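C-1-tetrahydrofolate synthase, cytoplasmic, putative (Trypanosoma brucei, PDB 4CJX) probably catalyses, as a homodimer, the NADP-dependent oxidation of methylenetetrahydrofolate and the hydrolysis of the methenyl product in folate-borne one-carbon metabolism. Local coordinates at residues 62-67 with 91-96; 235-240 with 274-279; 26-31 with 286-291; 185-190 with 209-214; 218-223 with 242-247. One frame throughout, in Å; residues are numbered along the deposited sequence.

Contact 1 (62-67 with 91-96); sequences IICGKR and VELPAN
Residues I62, I63 and C64 run parallel to V91, E92 and L93 in strict register, the two short strand axes 4.8 Å apart and turned by 16°. This is the strand pair of a beta-alpha-beta crossover, strand 58-64, helix 68-83 and strand 87-93, in the three-stranded parallel sheet of the catalytic domain, and it illustrates how such a unit sorts its side chains onto two unlike faces. I63 N is hydrogen-bonded to V91 O, I63 O receives L93 N nearly head-on at 2.9 Å, and G65 N reaches L93 O beyond the last bridge. With phi at 80°, G65 turns the chain out of the strand, and G65 CA comes 3.8 Å from A95 N.

On the face carrying I62, C64, V91 and L93, the contacts are apolar. I62 and V91 lie side by side and point the same way, while the CG2 branch of I62 meets L93 CD1 at 3.8 Å. L93 CD1 also touches C64 SG at 4.0 Å, so this methyl bridges two residues of the neighbouring strand. Helix 99-110 covers this side, with L102 on L93 and V106 on I62.

The reverse face is mixed. E92 is bent at its second torsion (chi2 84°), and its carboxylate forms a salt bridge with R78 of the crossover helix. Its aliphatic part stays on the sheet: E92 CG packs against I63 CG2 at 3.7 Å, and the same I63 methyl, CG2, lies 3.6 Å from V91 O.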
# COMPACT_ATOMS: atom_id res chain seq x y z
N ILE B 62 16.07 8.54 -18.13
CA ILE B 62 16.64 9.80 -17.71
C ILE B 62 17.51 9.56 -16.50
O ILE B 62 17.07 9.02 -15.50
CB ILE B 62 15.53 10.80 -17.32
CG1 ILE B 62 14.60 11.08 -18.51
CG2 ILE B 62 16.14 12.08 -16.78
CD1 ILE B 62 13.37 11.90 -18.14
N ILE B 63 18.77 9.96 -16.59
CA ILE B 63 19.67 9.93 -15.45
C ILE B 63 20.14 11.35 -15.14
O ILE B 63 20.51 12.11 -16.04
CB ILE B 63 20.85 8.96 -15.70
CG1 ILE B 63 21.77 8.91 -14.47
CG2 ILE B 63 21.66 9.35 -16.93
CD1 ILE B 63 22.82 7.82 -14.56
N CYS B 64 20.06 11.72 -13.87
CA CYS B 64 20.57 12.99 -13.38
C CYS B 64 21.84 12.71 -12.57
O CYS B 64 21.84 11.84 -11.70
CB CYS B 64 19.54 13.68 -12.48
SG CYS B 64 17.97 14.12 -13.27
N GLY B 65 22.91 13.44 -12.87
CA GLY B 65 24.17 13.32 -12.14
C GLY B 65 24.98 12.13 -12.61
O GLY B 65 24.70 11.54 -13.66
N LYS B 66 25.97 11.76 -11.82
CA LYS B 66 26.96 10.76 -12.24
C LYS B 66 27.28 9.72 -11.17
O LYS B 66 28.41 9.24 -11.12
CB LYS B 66 28.27 11.45 -12.66
CG LYS B 66 28.14 12.57 -13.69
CD LYS B 66 27.53 12.11 -15.01
CE LYS B 66 27.17 13.28 -15.92
NZ LYS B 66 28.41 13.89 -16.48
N ARG B 67 26.31 9.35 -10.33
CA ARG B 67 26.49 8.18 -9.47
C ARG B 67 26.87 7.01 -10.34
O ARG B 67 26.13 6.69 -11.29
CB ARG B 67 25.19 7.79 -8.78
CG ARG B 67 24.80 8.55 -7.54
CD ARG B 67 23.47 8.01 -7.03
NE ARG B 67 23.66 6.70 -6.40
CZ ARG B 67 23.91 6.51 -5.12
NH1 ARG B 67 23.98 7.54 -4.29
NH2 ARG B 67 24.10 5.28 -4.65
N VAL B 91 18.42 10.13 -21.96
CA VAL B 91 18.64 11.51 -21.55
C VAL B 91 19.62 11.52 -20.40
O VAL B 91 19.53 10.66 -19.52
CB VAL B 91 17.33 12.20 -21.12
CG1 VAL B 91 17.60 13.64 -20.67
CG2 VAL B 91 16.29 12.16 -22.23
N GLU B 92 20.55 12.47 -20.42
CA GLU B 92 21.50 12.70 -19.32
C GLU B 92 21.46 14.15 -18.91
O GLU B 92 21.72 15.05 -19.73
CB GLU B 92 22.93 12.38 -19.73
CG GLU B 92 23.22 10.90 -19.92
CD GLU B 92 22.84 10.40 -21.29
OE1 GLU B 92 23.29 10.99 -22.29
OE2 GLU B 92 22.09 9.41 -21.38
N LEU B 93 21.16 14.40 -17.64
CA LEU B 93 21.11 15.74 -17.10
C LEU B 93 22.17 15.87 -16.00
O LEU B 93 22.59 14.85 -15.43
CB LEU B 93 19.69 16.01 -16.55
CG LEU B 93 18.55 15.93 -17.57
CD1 LEU B 93 17.20 15.71 -16.89
CD2 LEU B 93 18.52 17.16 -18.47
N PRO B 94 22.59 17.10 -15.69
CA PRO B 94 23.61 17.30 -14.68
C PRO B 94 23.05 17.21 -13.28
O PRO B 94 21.82 17.27 -13.09
CB PRO B 94 24.09 18.73 -14.95
CG PRO B 94 22.90 19.42 -15.50
CD PRO B 94 22.12 18.37 -16.26
N ALA B 95 23.94 17.08 -12.31
CA ALA B 95 23.52 17.01 -10.91
C ALA B 95 22.69 18.24 -10.59
O ALA B 95 21.69 18.16 -9.87
CB ALA B 95 24.72 16.92 -9.97
N ASN B 96 23.12 19.35 -11.20
CA ASN B 96 22.50 20.68 -11.14
C ASN B 96 21.06 20.84 -11.54
O ASN B 96 20.47 21.87 -11.23
CB ASN B 96 23.21 21.60 -12.15
CG ASN B 96 24.65 21.80 -11.83
OD1 ASN B 96 25.44 20.86 -11.89
ND2 ASN B 96 25.01 23.02 -11.49

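Contact 2 (235-240 with 274-279); sequences SAAGQP and VGDVCF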
# COMPACT_ATOMS: atom_id res chain seq x y z
N SER B 235 14.65 -9.54 1.26
CA SER B 235 15.43 -8.48 1.86
C SER B 235 15.73 -7.36 0.86
O SER B 235 16.47 -7.57 -0.09
CB SER B 235 16.75 -9.02 2.42
OG SER B 235 17.18 -8.13 3.43
N ALA B 236 15.22 -6.18 1.14
CA ALA B 236 15.37 -5.02 0.26
C ALA B 236 15.64 -3.77 1.09
O ALA B 236 15.03 -2.71 0.89
CB ALA B 236 14.11 -4.85 -0.58
N ALA B 237 16.54 -3.91 2.04
CA ALA B 237 16.84 -2.84 2.99
C ALA B 237 18.10 -2.08 2.64
O ALA B 237 18.29 -1.00 3.14
CB ALA B 237 16.95 -3.42 4.39
N GLY B 238 18.99 -2.65 1.82
CA GLY B 238 20.21 -1.95 1.39
C GLY B 238 21.18 -1.80 2.55
O GLY B 238 21.65 -0.71 2.86
N GLN B 239 21.45 -2.93 3.20
CA GLN B 239 22.30 -2.97 4.36
C GLN B 239 23.06 -4.28 4.28
O GLN B 239 22.50 -5.32 4.56
CB GLN B 239 21.46 -2.97 5.64
CG GLN B 239 22.28 -2.98 6.91
CD GLN B 239 22.94 -1.65 7.13
OE1 GLN B 239 22.26 -0.63 7.25
NE2 GLN B 239 24.25 -1.64 7.15
N PRO B 240 24.35 -4.22 3.91
CA PRO B 240 25.07 -5.48 3.74
C PRO B 240 25.23 -6.27 5.03
O PRO B 240 25.54 -5.72 6.08
CB PRO B 240 26.45 -5.02 3.23
CG PRO B 240 26.25 -3.62 2.75
CD PRO B 240 25.21 -3.05 3.66
N VAL B 274 27.15 -5.56 -2.68
CA VAL B 274 26.96 -6.56 -1.64
C VAL B 274 25.48 -6.58 -1.26
O VAL B 274 24.86 -5.51 -1.04
CB VAL B 274 27.85 -6.27 -0.40
CG1 VAL B 274 27.68 -7.36 0.65
CG2 VAL B 274 29.32 -6.20 -0.77
N GLY B 275 24.93 -7.79 -1.18
CA GLY B 275 23.56 -8.01 -0.85
C GLY B 275 23.31 -7.83 0.63
O GLY B 275 24.27 -7.69 1.42
N ASP B 276 22.04 -7.88 1.01
CA ASP B 276 21.63 -7.83 2.42
C ASP B 276 21.91 -9.11 3.20
O ASP B 276 21.99 -9.08 4.43
CB ASP B 276 20.12 -7.56 2.51
CG ASP B 276 19.74 -6.14 2.12
OD1 ASP B 276 20.59 -5.33 1.67
OD2 ASP B 276 18.58 -5.82 2.29
N VAL B 277 22.04 -10.23 2.49
CA VAL B 277 22.10 -11.54 3.14
C VAL B 277 23.55 -12.05 3.26
O VAL B 277 24.34 -11.94 2.33
CB VAL B 277 21.28 -12.57 2.34
CG1 VAL B 277 21.38 -13.97 2.95
CG2 VAL B 277 19.80 -12.15 2.26
N CYS B 278 23.87 -12.61 4.43
CA CYS B 278 25.10 -13.41 4.61
C CYS B 278 24.97 -14.74 3.86
O CYS B 278 24.62 -15.77 4.43
CB CYS B 278 25.41 -13.63 6.09
SG CYS B 278 25.55 -12.06 6.99
N PHE B 279 25.28 -14.69 2.58
CA PHE B 279 24.96 -15.76 1.64
C PHE B 279 25.71 -17.04 1.96
O PHE B 279 25.16 -18.13 1.84
CB PHE B 279 25.34 -15.25 0.24
CG PHE B 279 25.20 -16.24 -0.88
CD1 PHE B 279 26.25 -17.09 -1.20
CD2 PHE B 279 24.07 -16.21 -1.70
CE1 PHE B 279 26.15 -17.95 -2.28
CE2 PHE B 279 23.97 -17.06 -2.79
CZ PHE B 279 25.01 -17.94 -3.08
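The carboxylate of D276 is inserted into the turn formed by S235, A237, G238 and Q239, where hydrogen bonds do most of the work. D276 OD2 accepts three of them. The amide of A237 donates to the syn lone pair of D276 OD2, with A237 N 2.8 Å from that oxygen, and the amide of G238 uses the same lone pair. S235 OG donates to the anti lone pair of D276 OD2 at 2.9 Å. The other oxygen, D276 OD1, takes Q239 N at 3.0 Å, from well above the carboxylate plane (51° out of it). S235 can donate because its OG is turned away from its own backbone N, chi1 -156°. Gripped through both oxygens, the group can hardly rotate, and so many donors would probably favour its charged form.

The loop held in this way leaves the end of strand 232-235 in the Rossmann-type NADP-binding domain. It is a worked example of one buried acidic side chain standing in for regular pairing, since neither segment forms a strand with the other. A236 and A237 adjoin A196 and S216, which bind NADP in this protein, although in this model no cofactor is bound to these two residues of this chain. Behind D276, its backbone N and that of V277 are both hydrogen-bonded to the D256 carboxylate, which helps to position it.

Weaker CA-H...O contacts extend the join along the backbone: D276 CA to Q239 O at 3.4 Å and P240 CA to G275 O at 3.3 Å.

Apolar packing is confined to the far end, where P240 CB lies 3.7 Å from V274 CG1, with V262 of strand 260-263 touching both residues.

Contact 3 (26-31 with 286-291); sequences VVIDGR and AAYITP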
# COMPACT_ATOMS: atom_id res chain seq x y z
N VAL B 26 19.44 -24.23 -3.50
CA VAL B 26 19.52 -23.98 -4.92
C VAL B 26 19.81 -22.48 -5.10
O VAL B 26 19.07 -21.63 -4.58
CB VAL B 26 18.20 -24.35 -5.61
CG1 VAL B 26 18.13 -23.78 -7.02
CG2 VAL B 26 18.01 -25.86 -5.59
N VAL B 27 20.87 -22.16 -5.84
CA VAL B 27 21.18 -20.78 -6.14
C VAL B 27 20.46 -20.43 -7.46
O VAL B 27 20.79 -20.94 -8.51
CB VAL B 27 22.69 -20.51 -6.31
CG1 VAL B 27 22.93 -19.05 -6.65
CG2 VAL B 27 23.46 -20.91 -5.06
N ILE B 28 19.46 -19.58 -7.39
CA ILE B 28 18.74 -19.20 -8.58
C ILE B 28 19.56 -18.21 -9.41
O ILE B 28 19.97 -17.16 -8.91
CB ILE B 28 17.38 -18.58 -8.26
CG1 ILE B 28 16.47 -19.62 -7.60
CG2 ILE B 28 16.75 -18.06 -9.55
CD1 ILE B 28 15.31 -19.02 -6.83
N ASP B 29 19.75 -18.54 -10.68
CA ASP B 29 20.58 -17.78 -11.58
C ASP B 29 19.73 -16.73 -12.27
O ASP B 29 19.08 -17.03 -13.27
CB ASP B 29 21.22 -18.72 -12.59
CG ASP B 29 22.16 -18.02 -13.55
OD1 ASP B 29 22.22 -16.76 -13.60
OD2 ASP B 29 22.86 -18.75 -14.28
N GLY B 30 19.75 -15.52 -11.74
CA GLY B 30 19.02 -14.40 -12.33
C GLY B 30 19.41 -14.05 -13.77
O GLY B 30 18.55 -13.66 -14.56
N ARG B 31 20.69 -14.17 -14.10
CA ARG B 31 21.17 -13.89 -15.46
C ARG B 31 20.53 -14.84 -16.47
O ARG B 31 20.07 -14.39 -17.53
CB ARG B 31 22.70 -13.97 -15.55
CG ARG B 31 23.44 -13.19 -14.46
CD ARG B 31 24.83 -12.75 -14.91
NE ARG B 31 25.81 -12.71 -13.81
CZ ARG B 31 26.11 -11.64 -13.05
NH1 ARG B 31 25.49 -10.45 -13.23
NH2 ARG B 31 27.03 -11.75 -12.09
N ALA B 286 18.90 -22.49 3.65
CA ALA B 286 17.80 -22.23 2.74
C ALA B 286 17.59 -23.35 1.73
O ALA B 286 18.52 -24.07 1.38
CB ALA B 286 18.07 -20.94 1.99
N ALA B 287 16.36 -23.48 1.25
CA ALA B 287 16.11 -24.34 0.11
C ALA B 287 16.48 -23.62 -1.18
O ALA B 287 16.97 -24.25 -2.12
CB ALA B 287 14.66 -24.82 0.08
N TYR B 288 16.21 -22.33 -1.22
CA TYR B 288 16.50 -21.48 -2.38
C TYR B 288 17.07 -20.14 -1.92
O TYR B 288 16.66 -19.59 -0.90
CB TYR B 288 15.23 -21.19 -3.20
CG TYR B 288 14.54 -22.39 -3.77
CD1 TYR B 288 14.97 -22.95 -4.96
CD2 TYR B 288 13.47 -22.96 -3.12
CE1 TYR B 288 14.33 -24.05 -5.50
CE2 TYR B 288 12.84 -24.07 -3.64
CZ TYR B 288 13.26 -24.61 -4.84
OH TYR B 288 12.64 -25.72 -5.35
N ILE B 289 17.99 -19.62 -2.70
CA ILE B 289 18.59 -18.34 -2.41
C ILE B 289 19.03 -17.67 -3.73
O ILE B 289 19.30 -18.36 -4.70
CB ILE B 289 19.77 -18.52 -1.46
CG1 ILE B 289 20.28 -17.17 -0.96
CG2 ILE B 289 20.90 -19.28 -2.16
CD1 ILE B 289 21.21 -17.29 0.24
N THR B 290 19.05 -16.34 -3.76
CA THR B 290 19.58 -15.63 -4.91
C THR B 290 20.86 -14.87 -4.54
O THR B 290 20.92 -14.25 -3.46
CB THR B 290 18.60 -14.62 -5.50
OG1 THR B 290 18.34 -13.59 -4.54
CG2 THR B 290 17.31 -15.29 -5.92
N PRO B 291 21.85 -14.87 -5.46
CA PRO B 291 23.11 -14.22 -5.23
C PRO B 291 23.06 -12.75 -5.62
O PRO B 291 22.18 -12.32 -6.38
CB PRO B 291 24.04 -14.98 -6.17
CG PRO B 291 23.18 -15.24 -7.37
CD PRO B 291 21.78 -15.39 -6.84
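V26 and V27 pair in parallel with Y288 and I289, making the N-terminal strand the outermost one of the Rossmann-type sheet within this chain. The principle illustrated is that an edge strand may come from the far end of the sequence: residues preceding the long helix 30-51 complete a sheet otherwise built from the NADP-binding domain. V26 N donates to A287 O at 2.8 Å, I289 N to V26 O, and I28 N to I289 O.

The V26 end is the solvent side, although its residues touch closely. Exposed V26 lies beside Y288, pointing the same way, with V26 CB 3.6 Å from Y288 CD1; the ring stands beside its own backbone N (chi1 -61°), which keeps it along the valine.

The side formed by I28, I289 and T290 is buried. I28 CB meets T290 CG2 at 4.0 Å, both residues touching L174 of helix 166-178, while T290 OG1 is hydrogen-bonded to D256 N. On the other face, V27 lies next to I289, and F279 packs on both. Past the strand, D29 caps helix 30-51, whose R31 touches the bound inhibitor. The P291 ring closes the pairing with a close contact: P291 CD sits 3.8 Å from V27 CG1 and 3.3 Å from I28 O.

Contact 4 (185-190 with 209-214); sequences KRVVVL and ATVTVV
Strands 186-190 and 210-214, paired from R186 with T210 to L190 with V214, form a buried parallel contact at the outermost position of the Rossmann-type sheet within this chain and belong to the beta-alpha-beta unit whose helix is 197-206. Five backbone hydrogen bonds join them, from T210 N to K185 O through to V214 N to V189 O, the shortest being T212 N to V187 O at 2.8 Å.

The face under helix 197-206 is entirely aliphatic. V187 CG2 presses on A209 CB at 3.4 Å, tighter than usual, and V189 CG2 meets V211 CG1 at 4.2 Å.

The opposite face changes character along its length. At one end L190 and V214 lie side by side, L190 CD2 to V214 CG1 at 3.8 Å. At the other, R186 folds back at its second and third torsions (chi2 -80°, chi3 -70°), laying R186 CD 3.9 Å from T210 CB and bringing R186 NE to a water at 3.0 Å, in the guanidinium plane. That water donates to T210 O and is also bonded to T212 OG1.

T212 and V213 pair antiparallel with a strand of the second subunit, and OG1 atoms of T210 and T212 bond to T218 and T212 of that subunit. The polar part of this face thus meets the second subunit: threonine hydroxyls and a shared water satisfy polar groups where the sheets of the two subunits join.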
# COMPACT_ATOMS: atom_id res chain seq x y z
N LYS B 185 1.93 -19.21 3.96
CA LYS B 185 3.31 -19.17 4.44
C LYS B 185 3.61 -17.86 5.14
O LYS B 185 2.95 -16.84 4.90
CB LYS B 185 4.28 -19.33 3.27
CG LYS B 185 4.10 -20.61 2.50
CD LYS B 185 4.20 -21.83 3.43
CE LYS B 185 4.32 -23.10 2.61
NZ LYS B 185 4.64 -24.25 3.49
N ARG B 186 4.60 -17.91 6.01
CA ARG B 186 5.04 -16.70 6.68
C ARG B 186 6.15 -16.03 5.87
O ARG B 186 7.17 -16.66 5.52
CB ARG B 186 5.53 -17.04 8.09
CG ARG B 186 4.47 -17.65 9.00
CD ARG B 186 3.54 -16.58 9.57
NE ARG B 186 4.23 -15.75 10.56
CZ ARG B 186 4.50 -16.15 11.80
NH1 ARG B 186 4.13 -17.35 12.21
NH2 ARG B 186 5.14 -15.34 12.63
N VAL B 187 5.94 -14.75 5.57
CA VAL B 187 6.84 -13.97 4.73
C VAL B 187 7.36 -12.79 5.53
O VAL B 187 6.58 -12.13 6.20
CB VAL B 187 6.14 -13.40 3.48
CG1 VAL B 187 7.05 -12.42 2.76
CG2 VAL B 187 5.75 -14.51 2.53
N VAL B 188 8.67 -12.52 5.44
CA VAL B 188 9.22 -11.25 5.92
C VAL B 188 9.83 -10.48 4.77
O VAL B 188 10.59 -11.02 3.96
CB VAL B 188 10.27 -11.36 7.06
CG1 VAL B 188 11.46 -12.19 6.68
CG2 VAL B 188 10.76 -9.98 7.45
N VAL B 189 9.46 -9.21 4.71
CA VAL B 189 10.01 -8.26 3.78
C VAL B 189 10.79 -7.27 4.66
O VAL B 189 10.21 -6.67 5.56
CB VAL B 189 8.90 -7.50 3.02
CG1 VAL B 189 9.48 -6.49 2.06
CG2 VAL B 189 8.06 -8.47 2.23
N LEU B 190 12.08 -7.12 4.40
CA LEU B 190 12.90 -6.11 5.06
C LEU B 190 13.05 -4.91 4.11
O LEU B 190 13.51 -5.05 2.95
CB LEU B 190 14.27 -6.68 5.42
CG LEU B 190 14.27 -7.94 6.32
CD1 LEU B 190 14.24 -9.21 5.48
CD2 LEU B 190 15.43 -7.97 7.33
N ALA B 209 0.07 -14.96 1.54
CA ALA B 209 1.09 -15.08 2.58
C ALA B 209 0.67 -14.20 3.76
O ALA B 209 -0.10 -13.25 3.57
CB ALA B 209 2.43 -14.62 2.05
N THR B 210 1.18 -14.54 4.94
CA THR B 210 1.14 -13.70 6.13
C THR B 210 2.44 -12.90 6.22
O THR B 210 3.49 -13.42 6.59
CB THR B 210 0.98 -14.55 7.39
OG1 THR B 210 -0.22 -15.30 7.26
CG2 THR B 210 0.89 -13.71 8.69
N VAL B 211 2.35 -11.62 5.87
CA VAL B 211 3.52 -10.78 5.64
C VAL B 211 3.87 -9.95 6.87
O VAL B 211 3.02 -9.28 7.47
CB VAL B 211 3.27 -9.83 4.44
CG1 VAL B 211 4.44 -8.89 4.23
CG2 VAL B 211 2.98 -10.63 3.18
N THR B 212 5.12 -9.97 7.24
CA THR B 212 5.61 -9.07 8.25
C THR B 212 6.62 -8.16 7.56
O THR B 212 7.45 -8.64 6.83
CB THR B 212 6.35 -9.84 9.36
OG1 THR B 212 5.47 -10.77 9.96
CG2 THR B 212 6.85 -8.89 10.37
N VAL B 213 6.54 -6.87 7.84
CA VAL B 213 7.47 -5.89 7.34
C VAL B 213 8.33 -5.36 8.47
O VAL B 213 7.83 -5.00 9.54
CB VAL B 213 6.74 -4.68 6.73
CG1 VAL B 213 7.75 -3.61 6.34
CG2 VAL B 213 5.93 -5.13 5.52
N VAL B 214 9.62 -5.27 8.17
CA VAL B 214 10.65 -4.88 9.10
C VAL B 214 11.58 -3.88 8.37
O VAL B 214 11.49 -3.73 7.14
CB VAL B 214 11.33 -6.21 9.53
CG1 VAL B 214 12.83 -6.16 9.48
CG2 VAL B 214 10.79 -6.71 10.86
O HOH W 1 4.83 -13.17 9.06

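Contact 5 (218-223 with 242-247); sequences TPLCDI and LVRGEW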
# COMPACT_ATOMS: atom_id res chain seq x y z
N THR B 218 15.32 -1.69 12.46
CA THR B 218 14.43 -2.36 13.41
C THR B 218 15.28 -3.11 14.46
O THR B 218 16.30 -3.67 14.11
CB THR B 218 13.54 -3.35 12.65
OG1 THR B 218 12.69 -2.64 11.75
CG2 THR B 218 12.69 -4.22 13.60
N PRO B 219 14.88 -3.11 15.74
CA PRO B 219 15.70 -3.85 16.71
C PRO B 219 16.06 -5.28 16.24
O PRO B 219 15.22 -6.04 15.76
CB PRO B 219 14.86 -3.85 17.96
CG PRO B 219 14.10 -2.58 17.87
CD PRO B 219 13.71 -2.52 16.41
N LEU B 220 17.33 -5.58 16.34
CA LEU B 220 17.89 -6.80 15.80
C LEU B 220 17.29 -8.06 16.38
O LEU B 220 17.16 -9.04 15.67
CB LEU B 220 19.39 -6.85 16.07
CG LEU B 220 20.08 -7.72 15.03
CD1 LEU B 220 20.29 -6.89 13.77
CD2 LEU B 220 21.37 -8.25 15.62
N CYS B 221 16.95 -8.02 17.66
CA CYS B 221 16.34 -9.17 18.30
C CYS B 221 14.99 -9.51 17.65
O CYS B 221 14.66 -10.70 17.50
CB CYS B 221 16.20 -8.96 19.80
SG CYS B 221 15.15 -7.57 20.31
N ASP B 222 14.25 -8.48 17.24
CA ASP B 222 12.98 -8.66 16.54
C ASP B 222 13.20 -9.20 15.12
O ASP B 222 12.50 -10.09 14.67
CB ASP B 222 12.21 -7.33 16.46
CG ASP B 222 11.73 -6.84 17.81
OD1 ASP B 222 11.65 -7.65 18.75
OD2 ASP B 222 11.39 -5.64 17.93
N ILE B 223 14.18 -8.65 14.41
CA ILE B 223 14.42 -9.07 13.04
C ILE B 223 14.77 -10.57 13.09
O ILE B 223 14.24 -11.39 12.32
CB ILE B 223 15.57 -8.26 12.39
CG1 ILE B 223 15.19 -6.78 12.24
CG2 ILE B 223 15.96 -8.85 11.05
CD1 ILE B 223 16.29 -5.94 11.60
N LEU B 242 22.94 -7.66 6.75
CA LEU B 242 21.87 -7.45 7.69
C LEU B 242 21.24 -8.78 8.10
O LEU B 242 21.02 -9.01 9.28
CB LEU B 242 20.77 -6.55 7.09
CG LEU B 242 19.49 -6.42 7.92
CD1 LEU B 242 19.82 -5.71 9.21
CD2 LEU B 242 18.43 -5.63 7.15
N VAL B 243 20.93 -9.62 7.12
CA VAL B 243 20.31 -10.91 7.39
C VAL B 243 21.38 -11.98 7.62
O VAL B 243 21.96 -12.51 6.67
CB VAL B 243 19.35 -11.35 6.26
CG1 VAL B 243 18.70 -12.70 6.57
CG2 VAL B 243 18.29 -10.27 6.04
N ARG B 244 21.60 -12.28 8.90
CA ARG B 244 22.49 -13.36 9.32
C ARG B 244 22.03 -14.71 8.82
O ARG B 244 20.86 -15.03 8.89
CB ARG B 244 22.58 -13.41 10.83
CG ARG B 244 23.62 -12.48 11.44
CD ARG B 244 23.27 -11.03 11.23
NE ARG B 244 23.82 -10.14 12.26
CZ ARG B 244 23.57 -8.82 12.32
NH1 ARG B 244 22.75 -8.22 11.42
NH2 ARG B 244 24.12 -8.10 13.30
N GLY B 245 22.96 -15.51 8.32
CA GLY B 245 22.64 -16.83 7.84
C GLY B 245 21.97 -17.76 8.82
O GLY B 245 21.12 -18.58 8.44
N GLU B 246 22.36 -17.63 10.09
CA GLU B 246 21.92 -18.56 11.13
C GLU B 246 20.48 -18.26 11.54
O GLU B 246 19.87 -19.04 12.21
CB GLU B 246 22.84 -18.52 12.36
CG GLU B 246 23.11 -17.13 12.92
CD GLU B 246 24.34 -16.40 12.33
OE1 GLU B 246 24.77 -16.67 11.14
OE2 GLU B 246 24.88 -15.52 13.06
N TRP B 247 19.95 -17.10 11.16
CA TRP B 247 18.53 -16.84 11.40
C TRP B 247 17.64 -17.56 10.40
O TRP B 247 16.44 -17.72 10.62
CB TRP B 247 18.24 -15.35 11.30
CG TRP B 247 19.02 -14.49 12.20
CD1 TRP B 247 19.70 -14.85 13.35
CD2 TRP B 247 19.14 -13.09 12.09
NE1 TRP B 247 20.27 -13.75 13.92
CE2 TRP B 247 19.95 -12.65 13.15
CE3 TRP B 247 18.65 -12.14 11.17
CZ2 TRP B 247 20.27 -11.32 13.33
CZ3 TRP B 247 18.97 -10.83 11.35
CH2 TRP B 247 19.77 -10.43 12.42
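The indole of W247 has R244 CB over the centre of one face, 3.6 Å above the plane, while L220 and I223 approach its six-membered ring obliquely. The guanidinium of R244 is flanked differently: L220 CD2 lies over one face, 3.6 Å from R244 NH2, and the carbonyl of L242 stands at its edge. Here the start of helix 220-228 in the Rossmann-type domain packs on the loop between strands 232-235 and 253-256, a lesson in how an arginine can present a flat surface to a leucine while one of its N-H groups is engaged at the edge. R244 NH1 donates to L242 O at 2.9 Å, almost in the guanidinium plane, and a bend at chi2 (66°) brings the group back to that carbonyl.

L220 meets R244 and W247 each at about a right angle. Its CG swings away from the backbone N, chi1 -154°, which carries the leucine tip toward the arginine; L220 CD1 comes alongside R244 NH1 at 3.7 Å and also reaches W247 CH2 at 3.8 Å.

Deeper in, I223 extends CD1 toward L242 CD1, a looser contact at 4.3 Å, and L190 of strand 186-190 packs against both residues. W247 continues along the helix onto A224, V227 and R228. Of the helix side chains in this contact, I223 comes nearest the ring, its CG2 3.6 Å from W247 CZ3.

Contact 1 stands apart in the catalytic domain, its nearest atoms about 17 Å from contacts 3, 4 and 5, whereas contacts 2 to 5 gather around the Rossmann-type sheet. Contacts 4 and 5 are buried; contacts 1, 2 and 3 are partly buried. Contacts 1 and 4 both pair the strands of a beta-alpha-beta unit, but the first has a salt bridge on one side, the second polar groups directed at the second subunit. Within this chain, contact 3 holds one outer strand of the sheet and contact 4 the other. Contacts 2 and 5, both built on loops, divide the chemistry: a carboxylate gripped by backbone amides and a serine hydroxyl in one, apolar packing on flat groups in the other. L190 touches both, and F279 links contact 2 to contact 3.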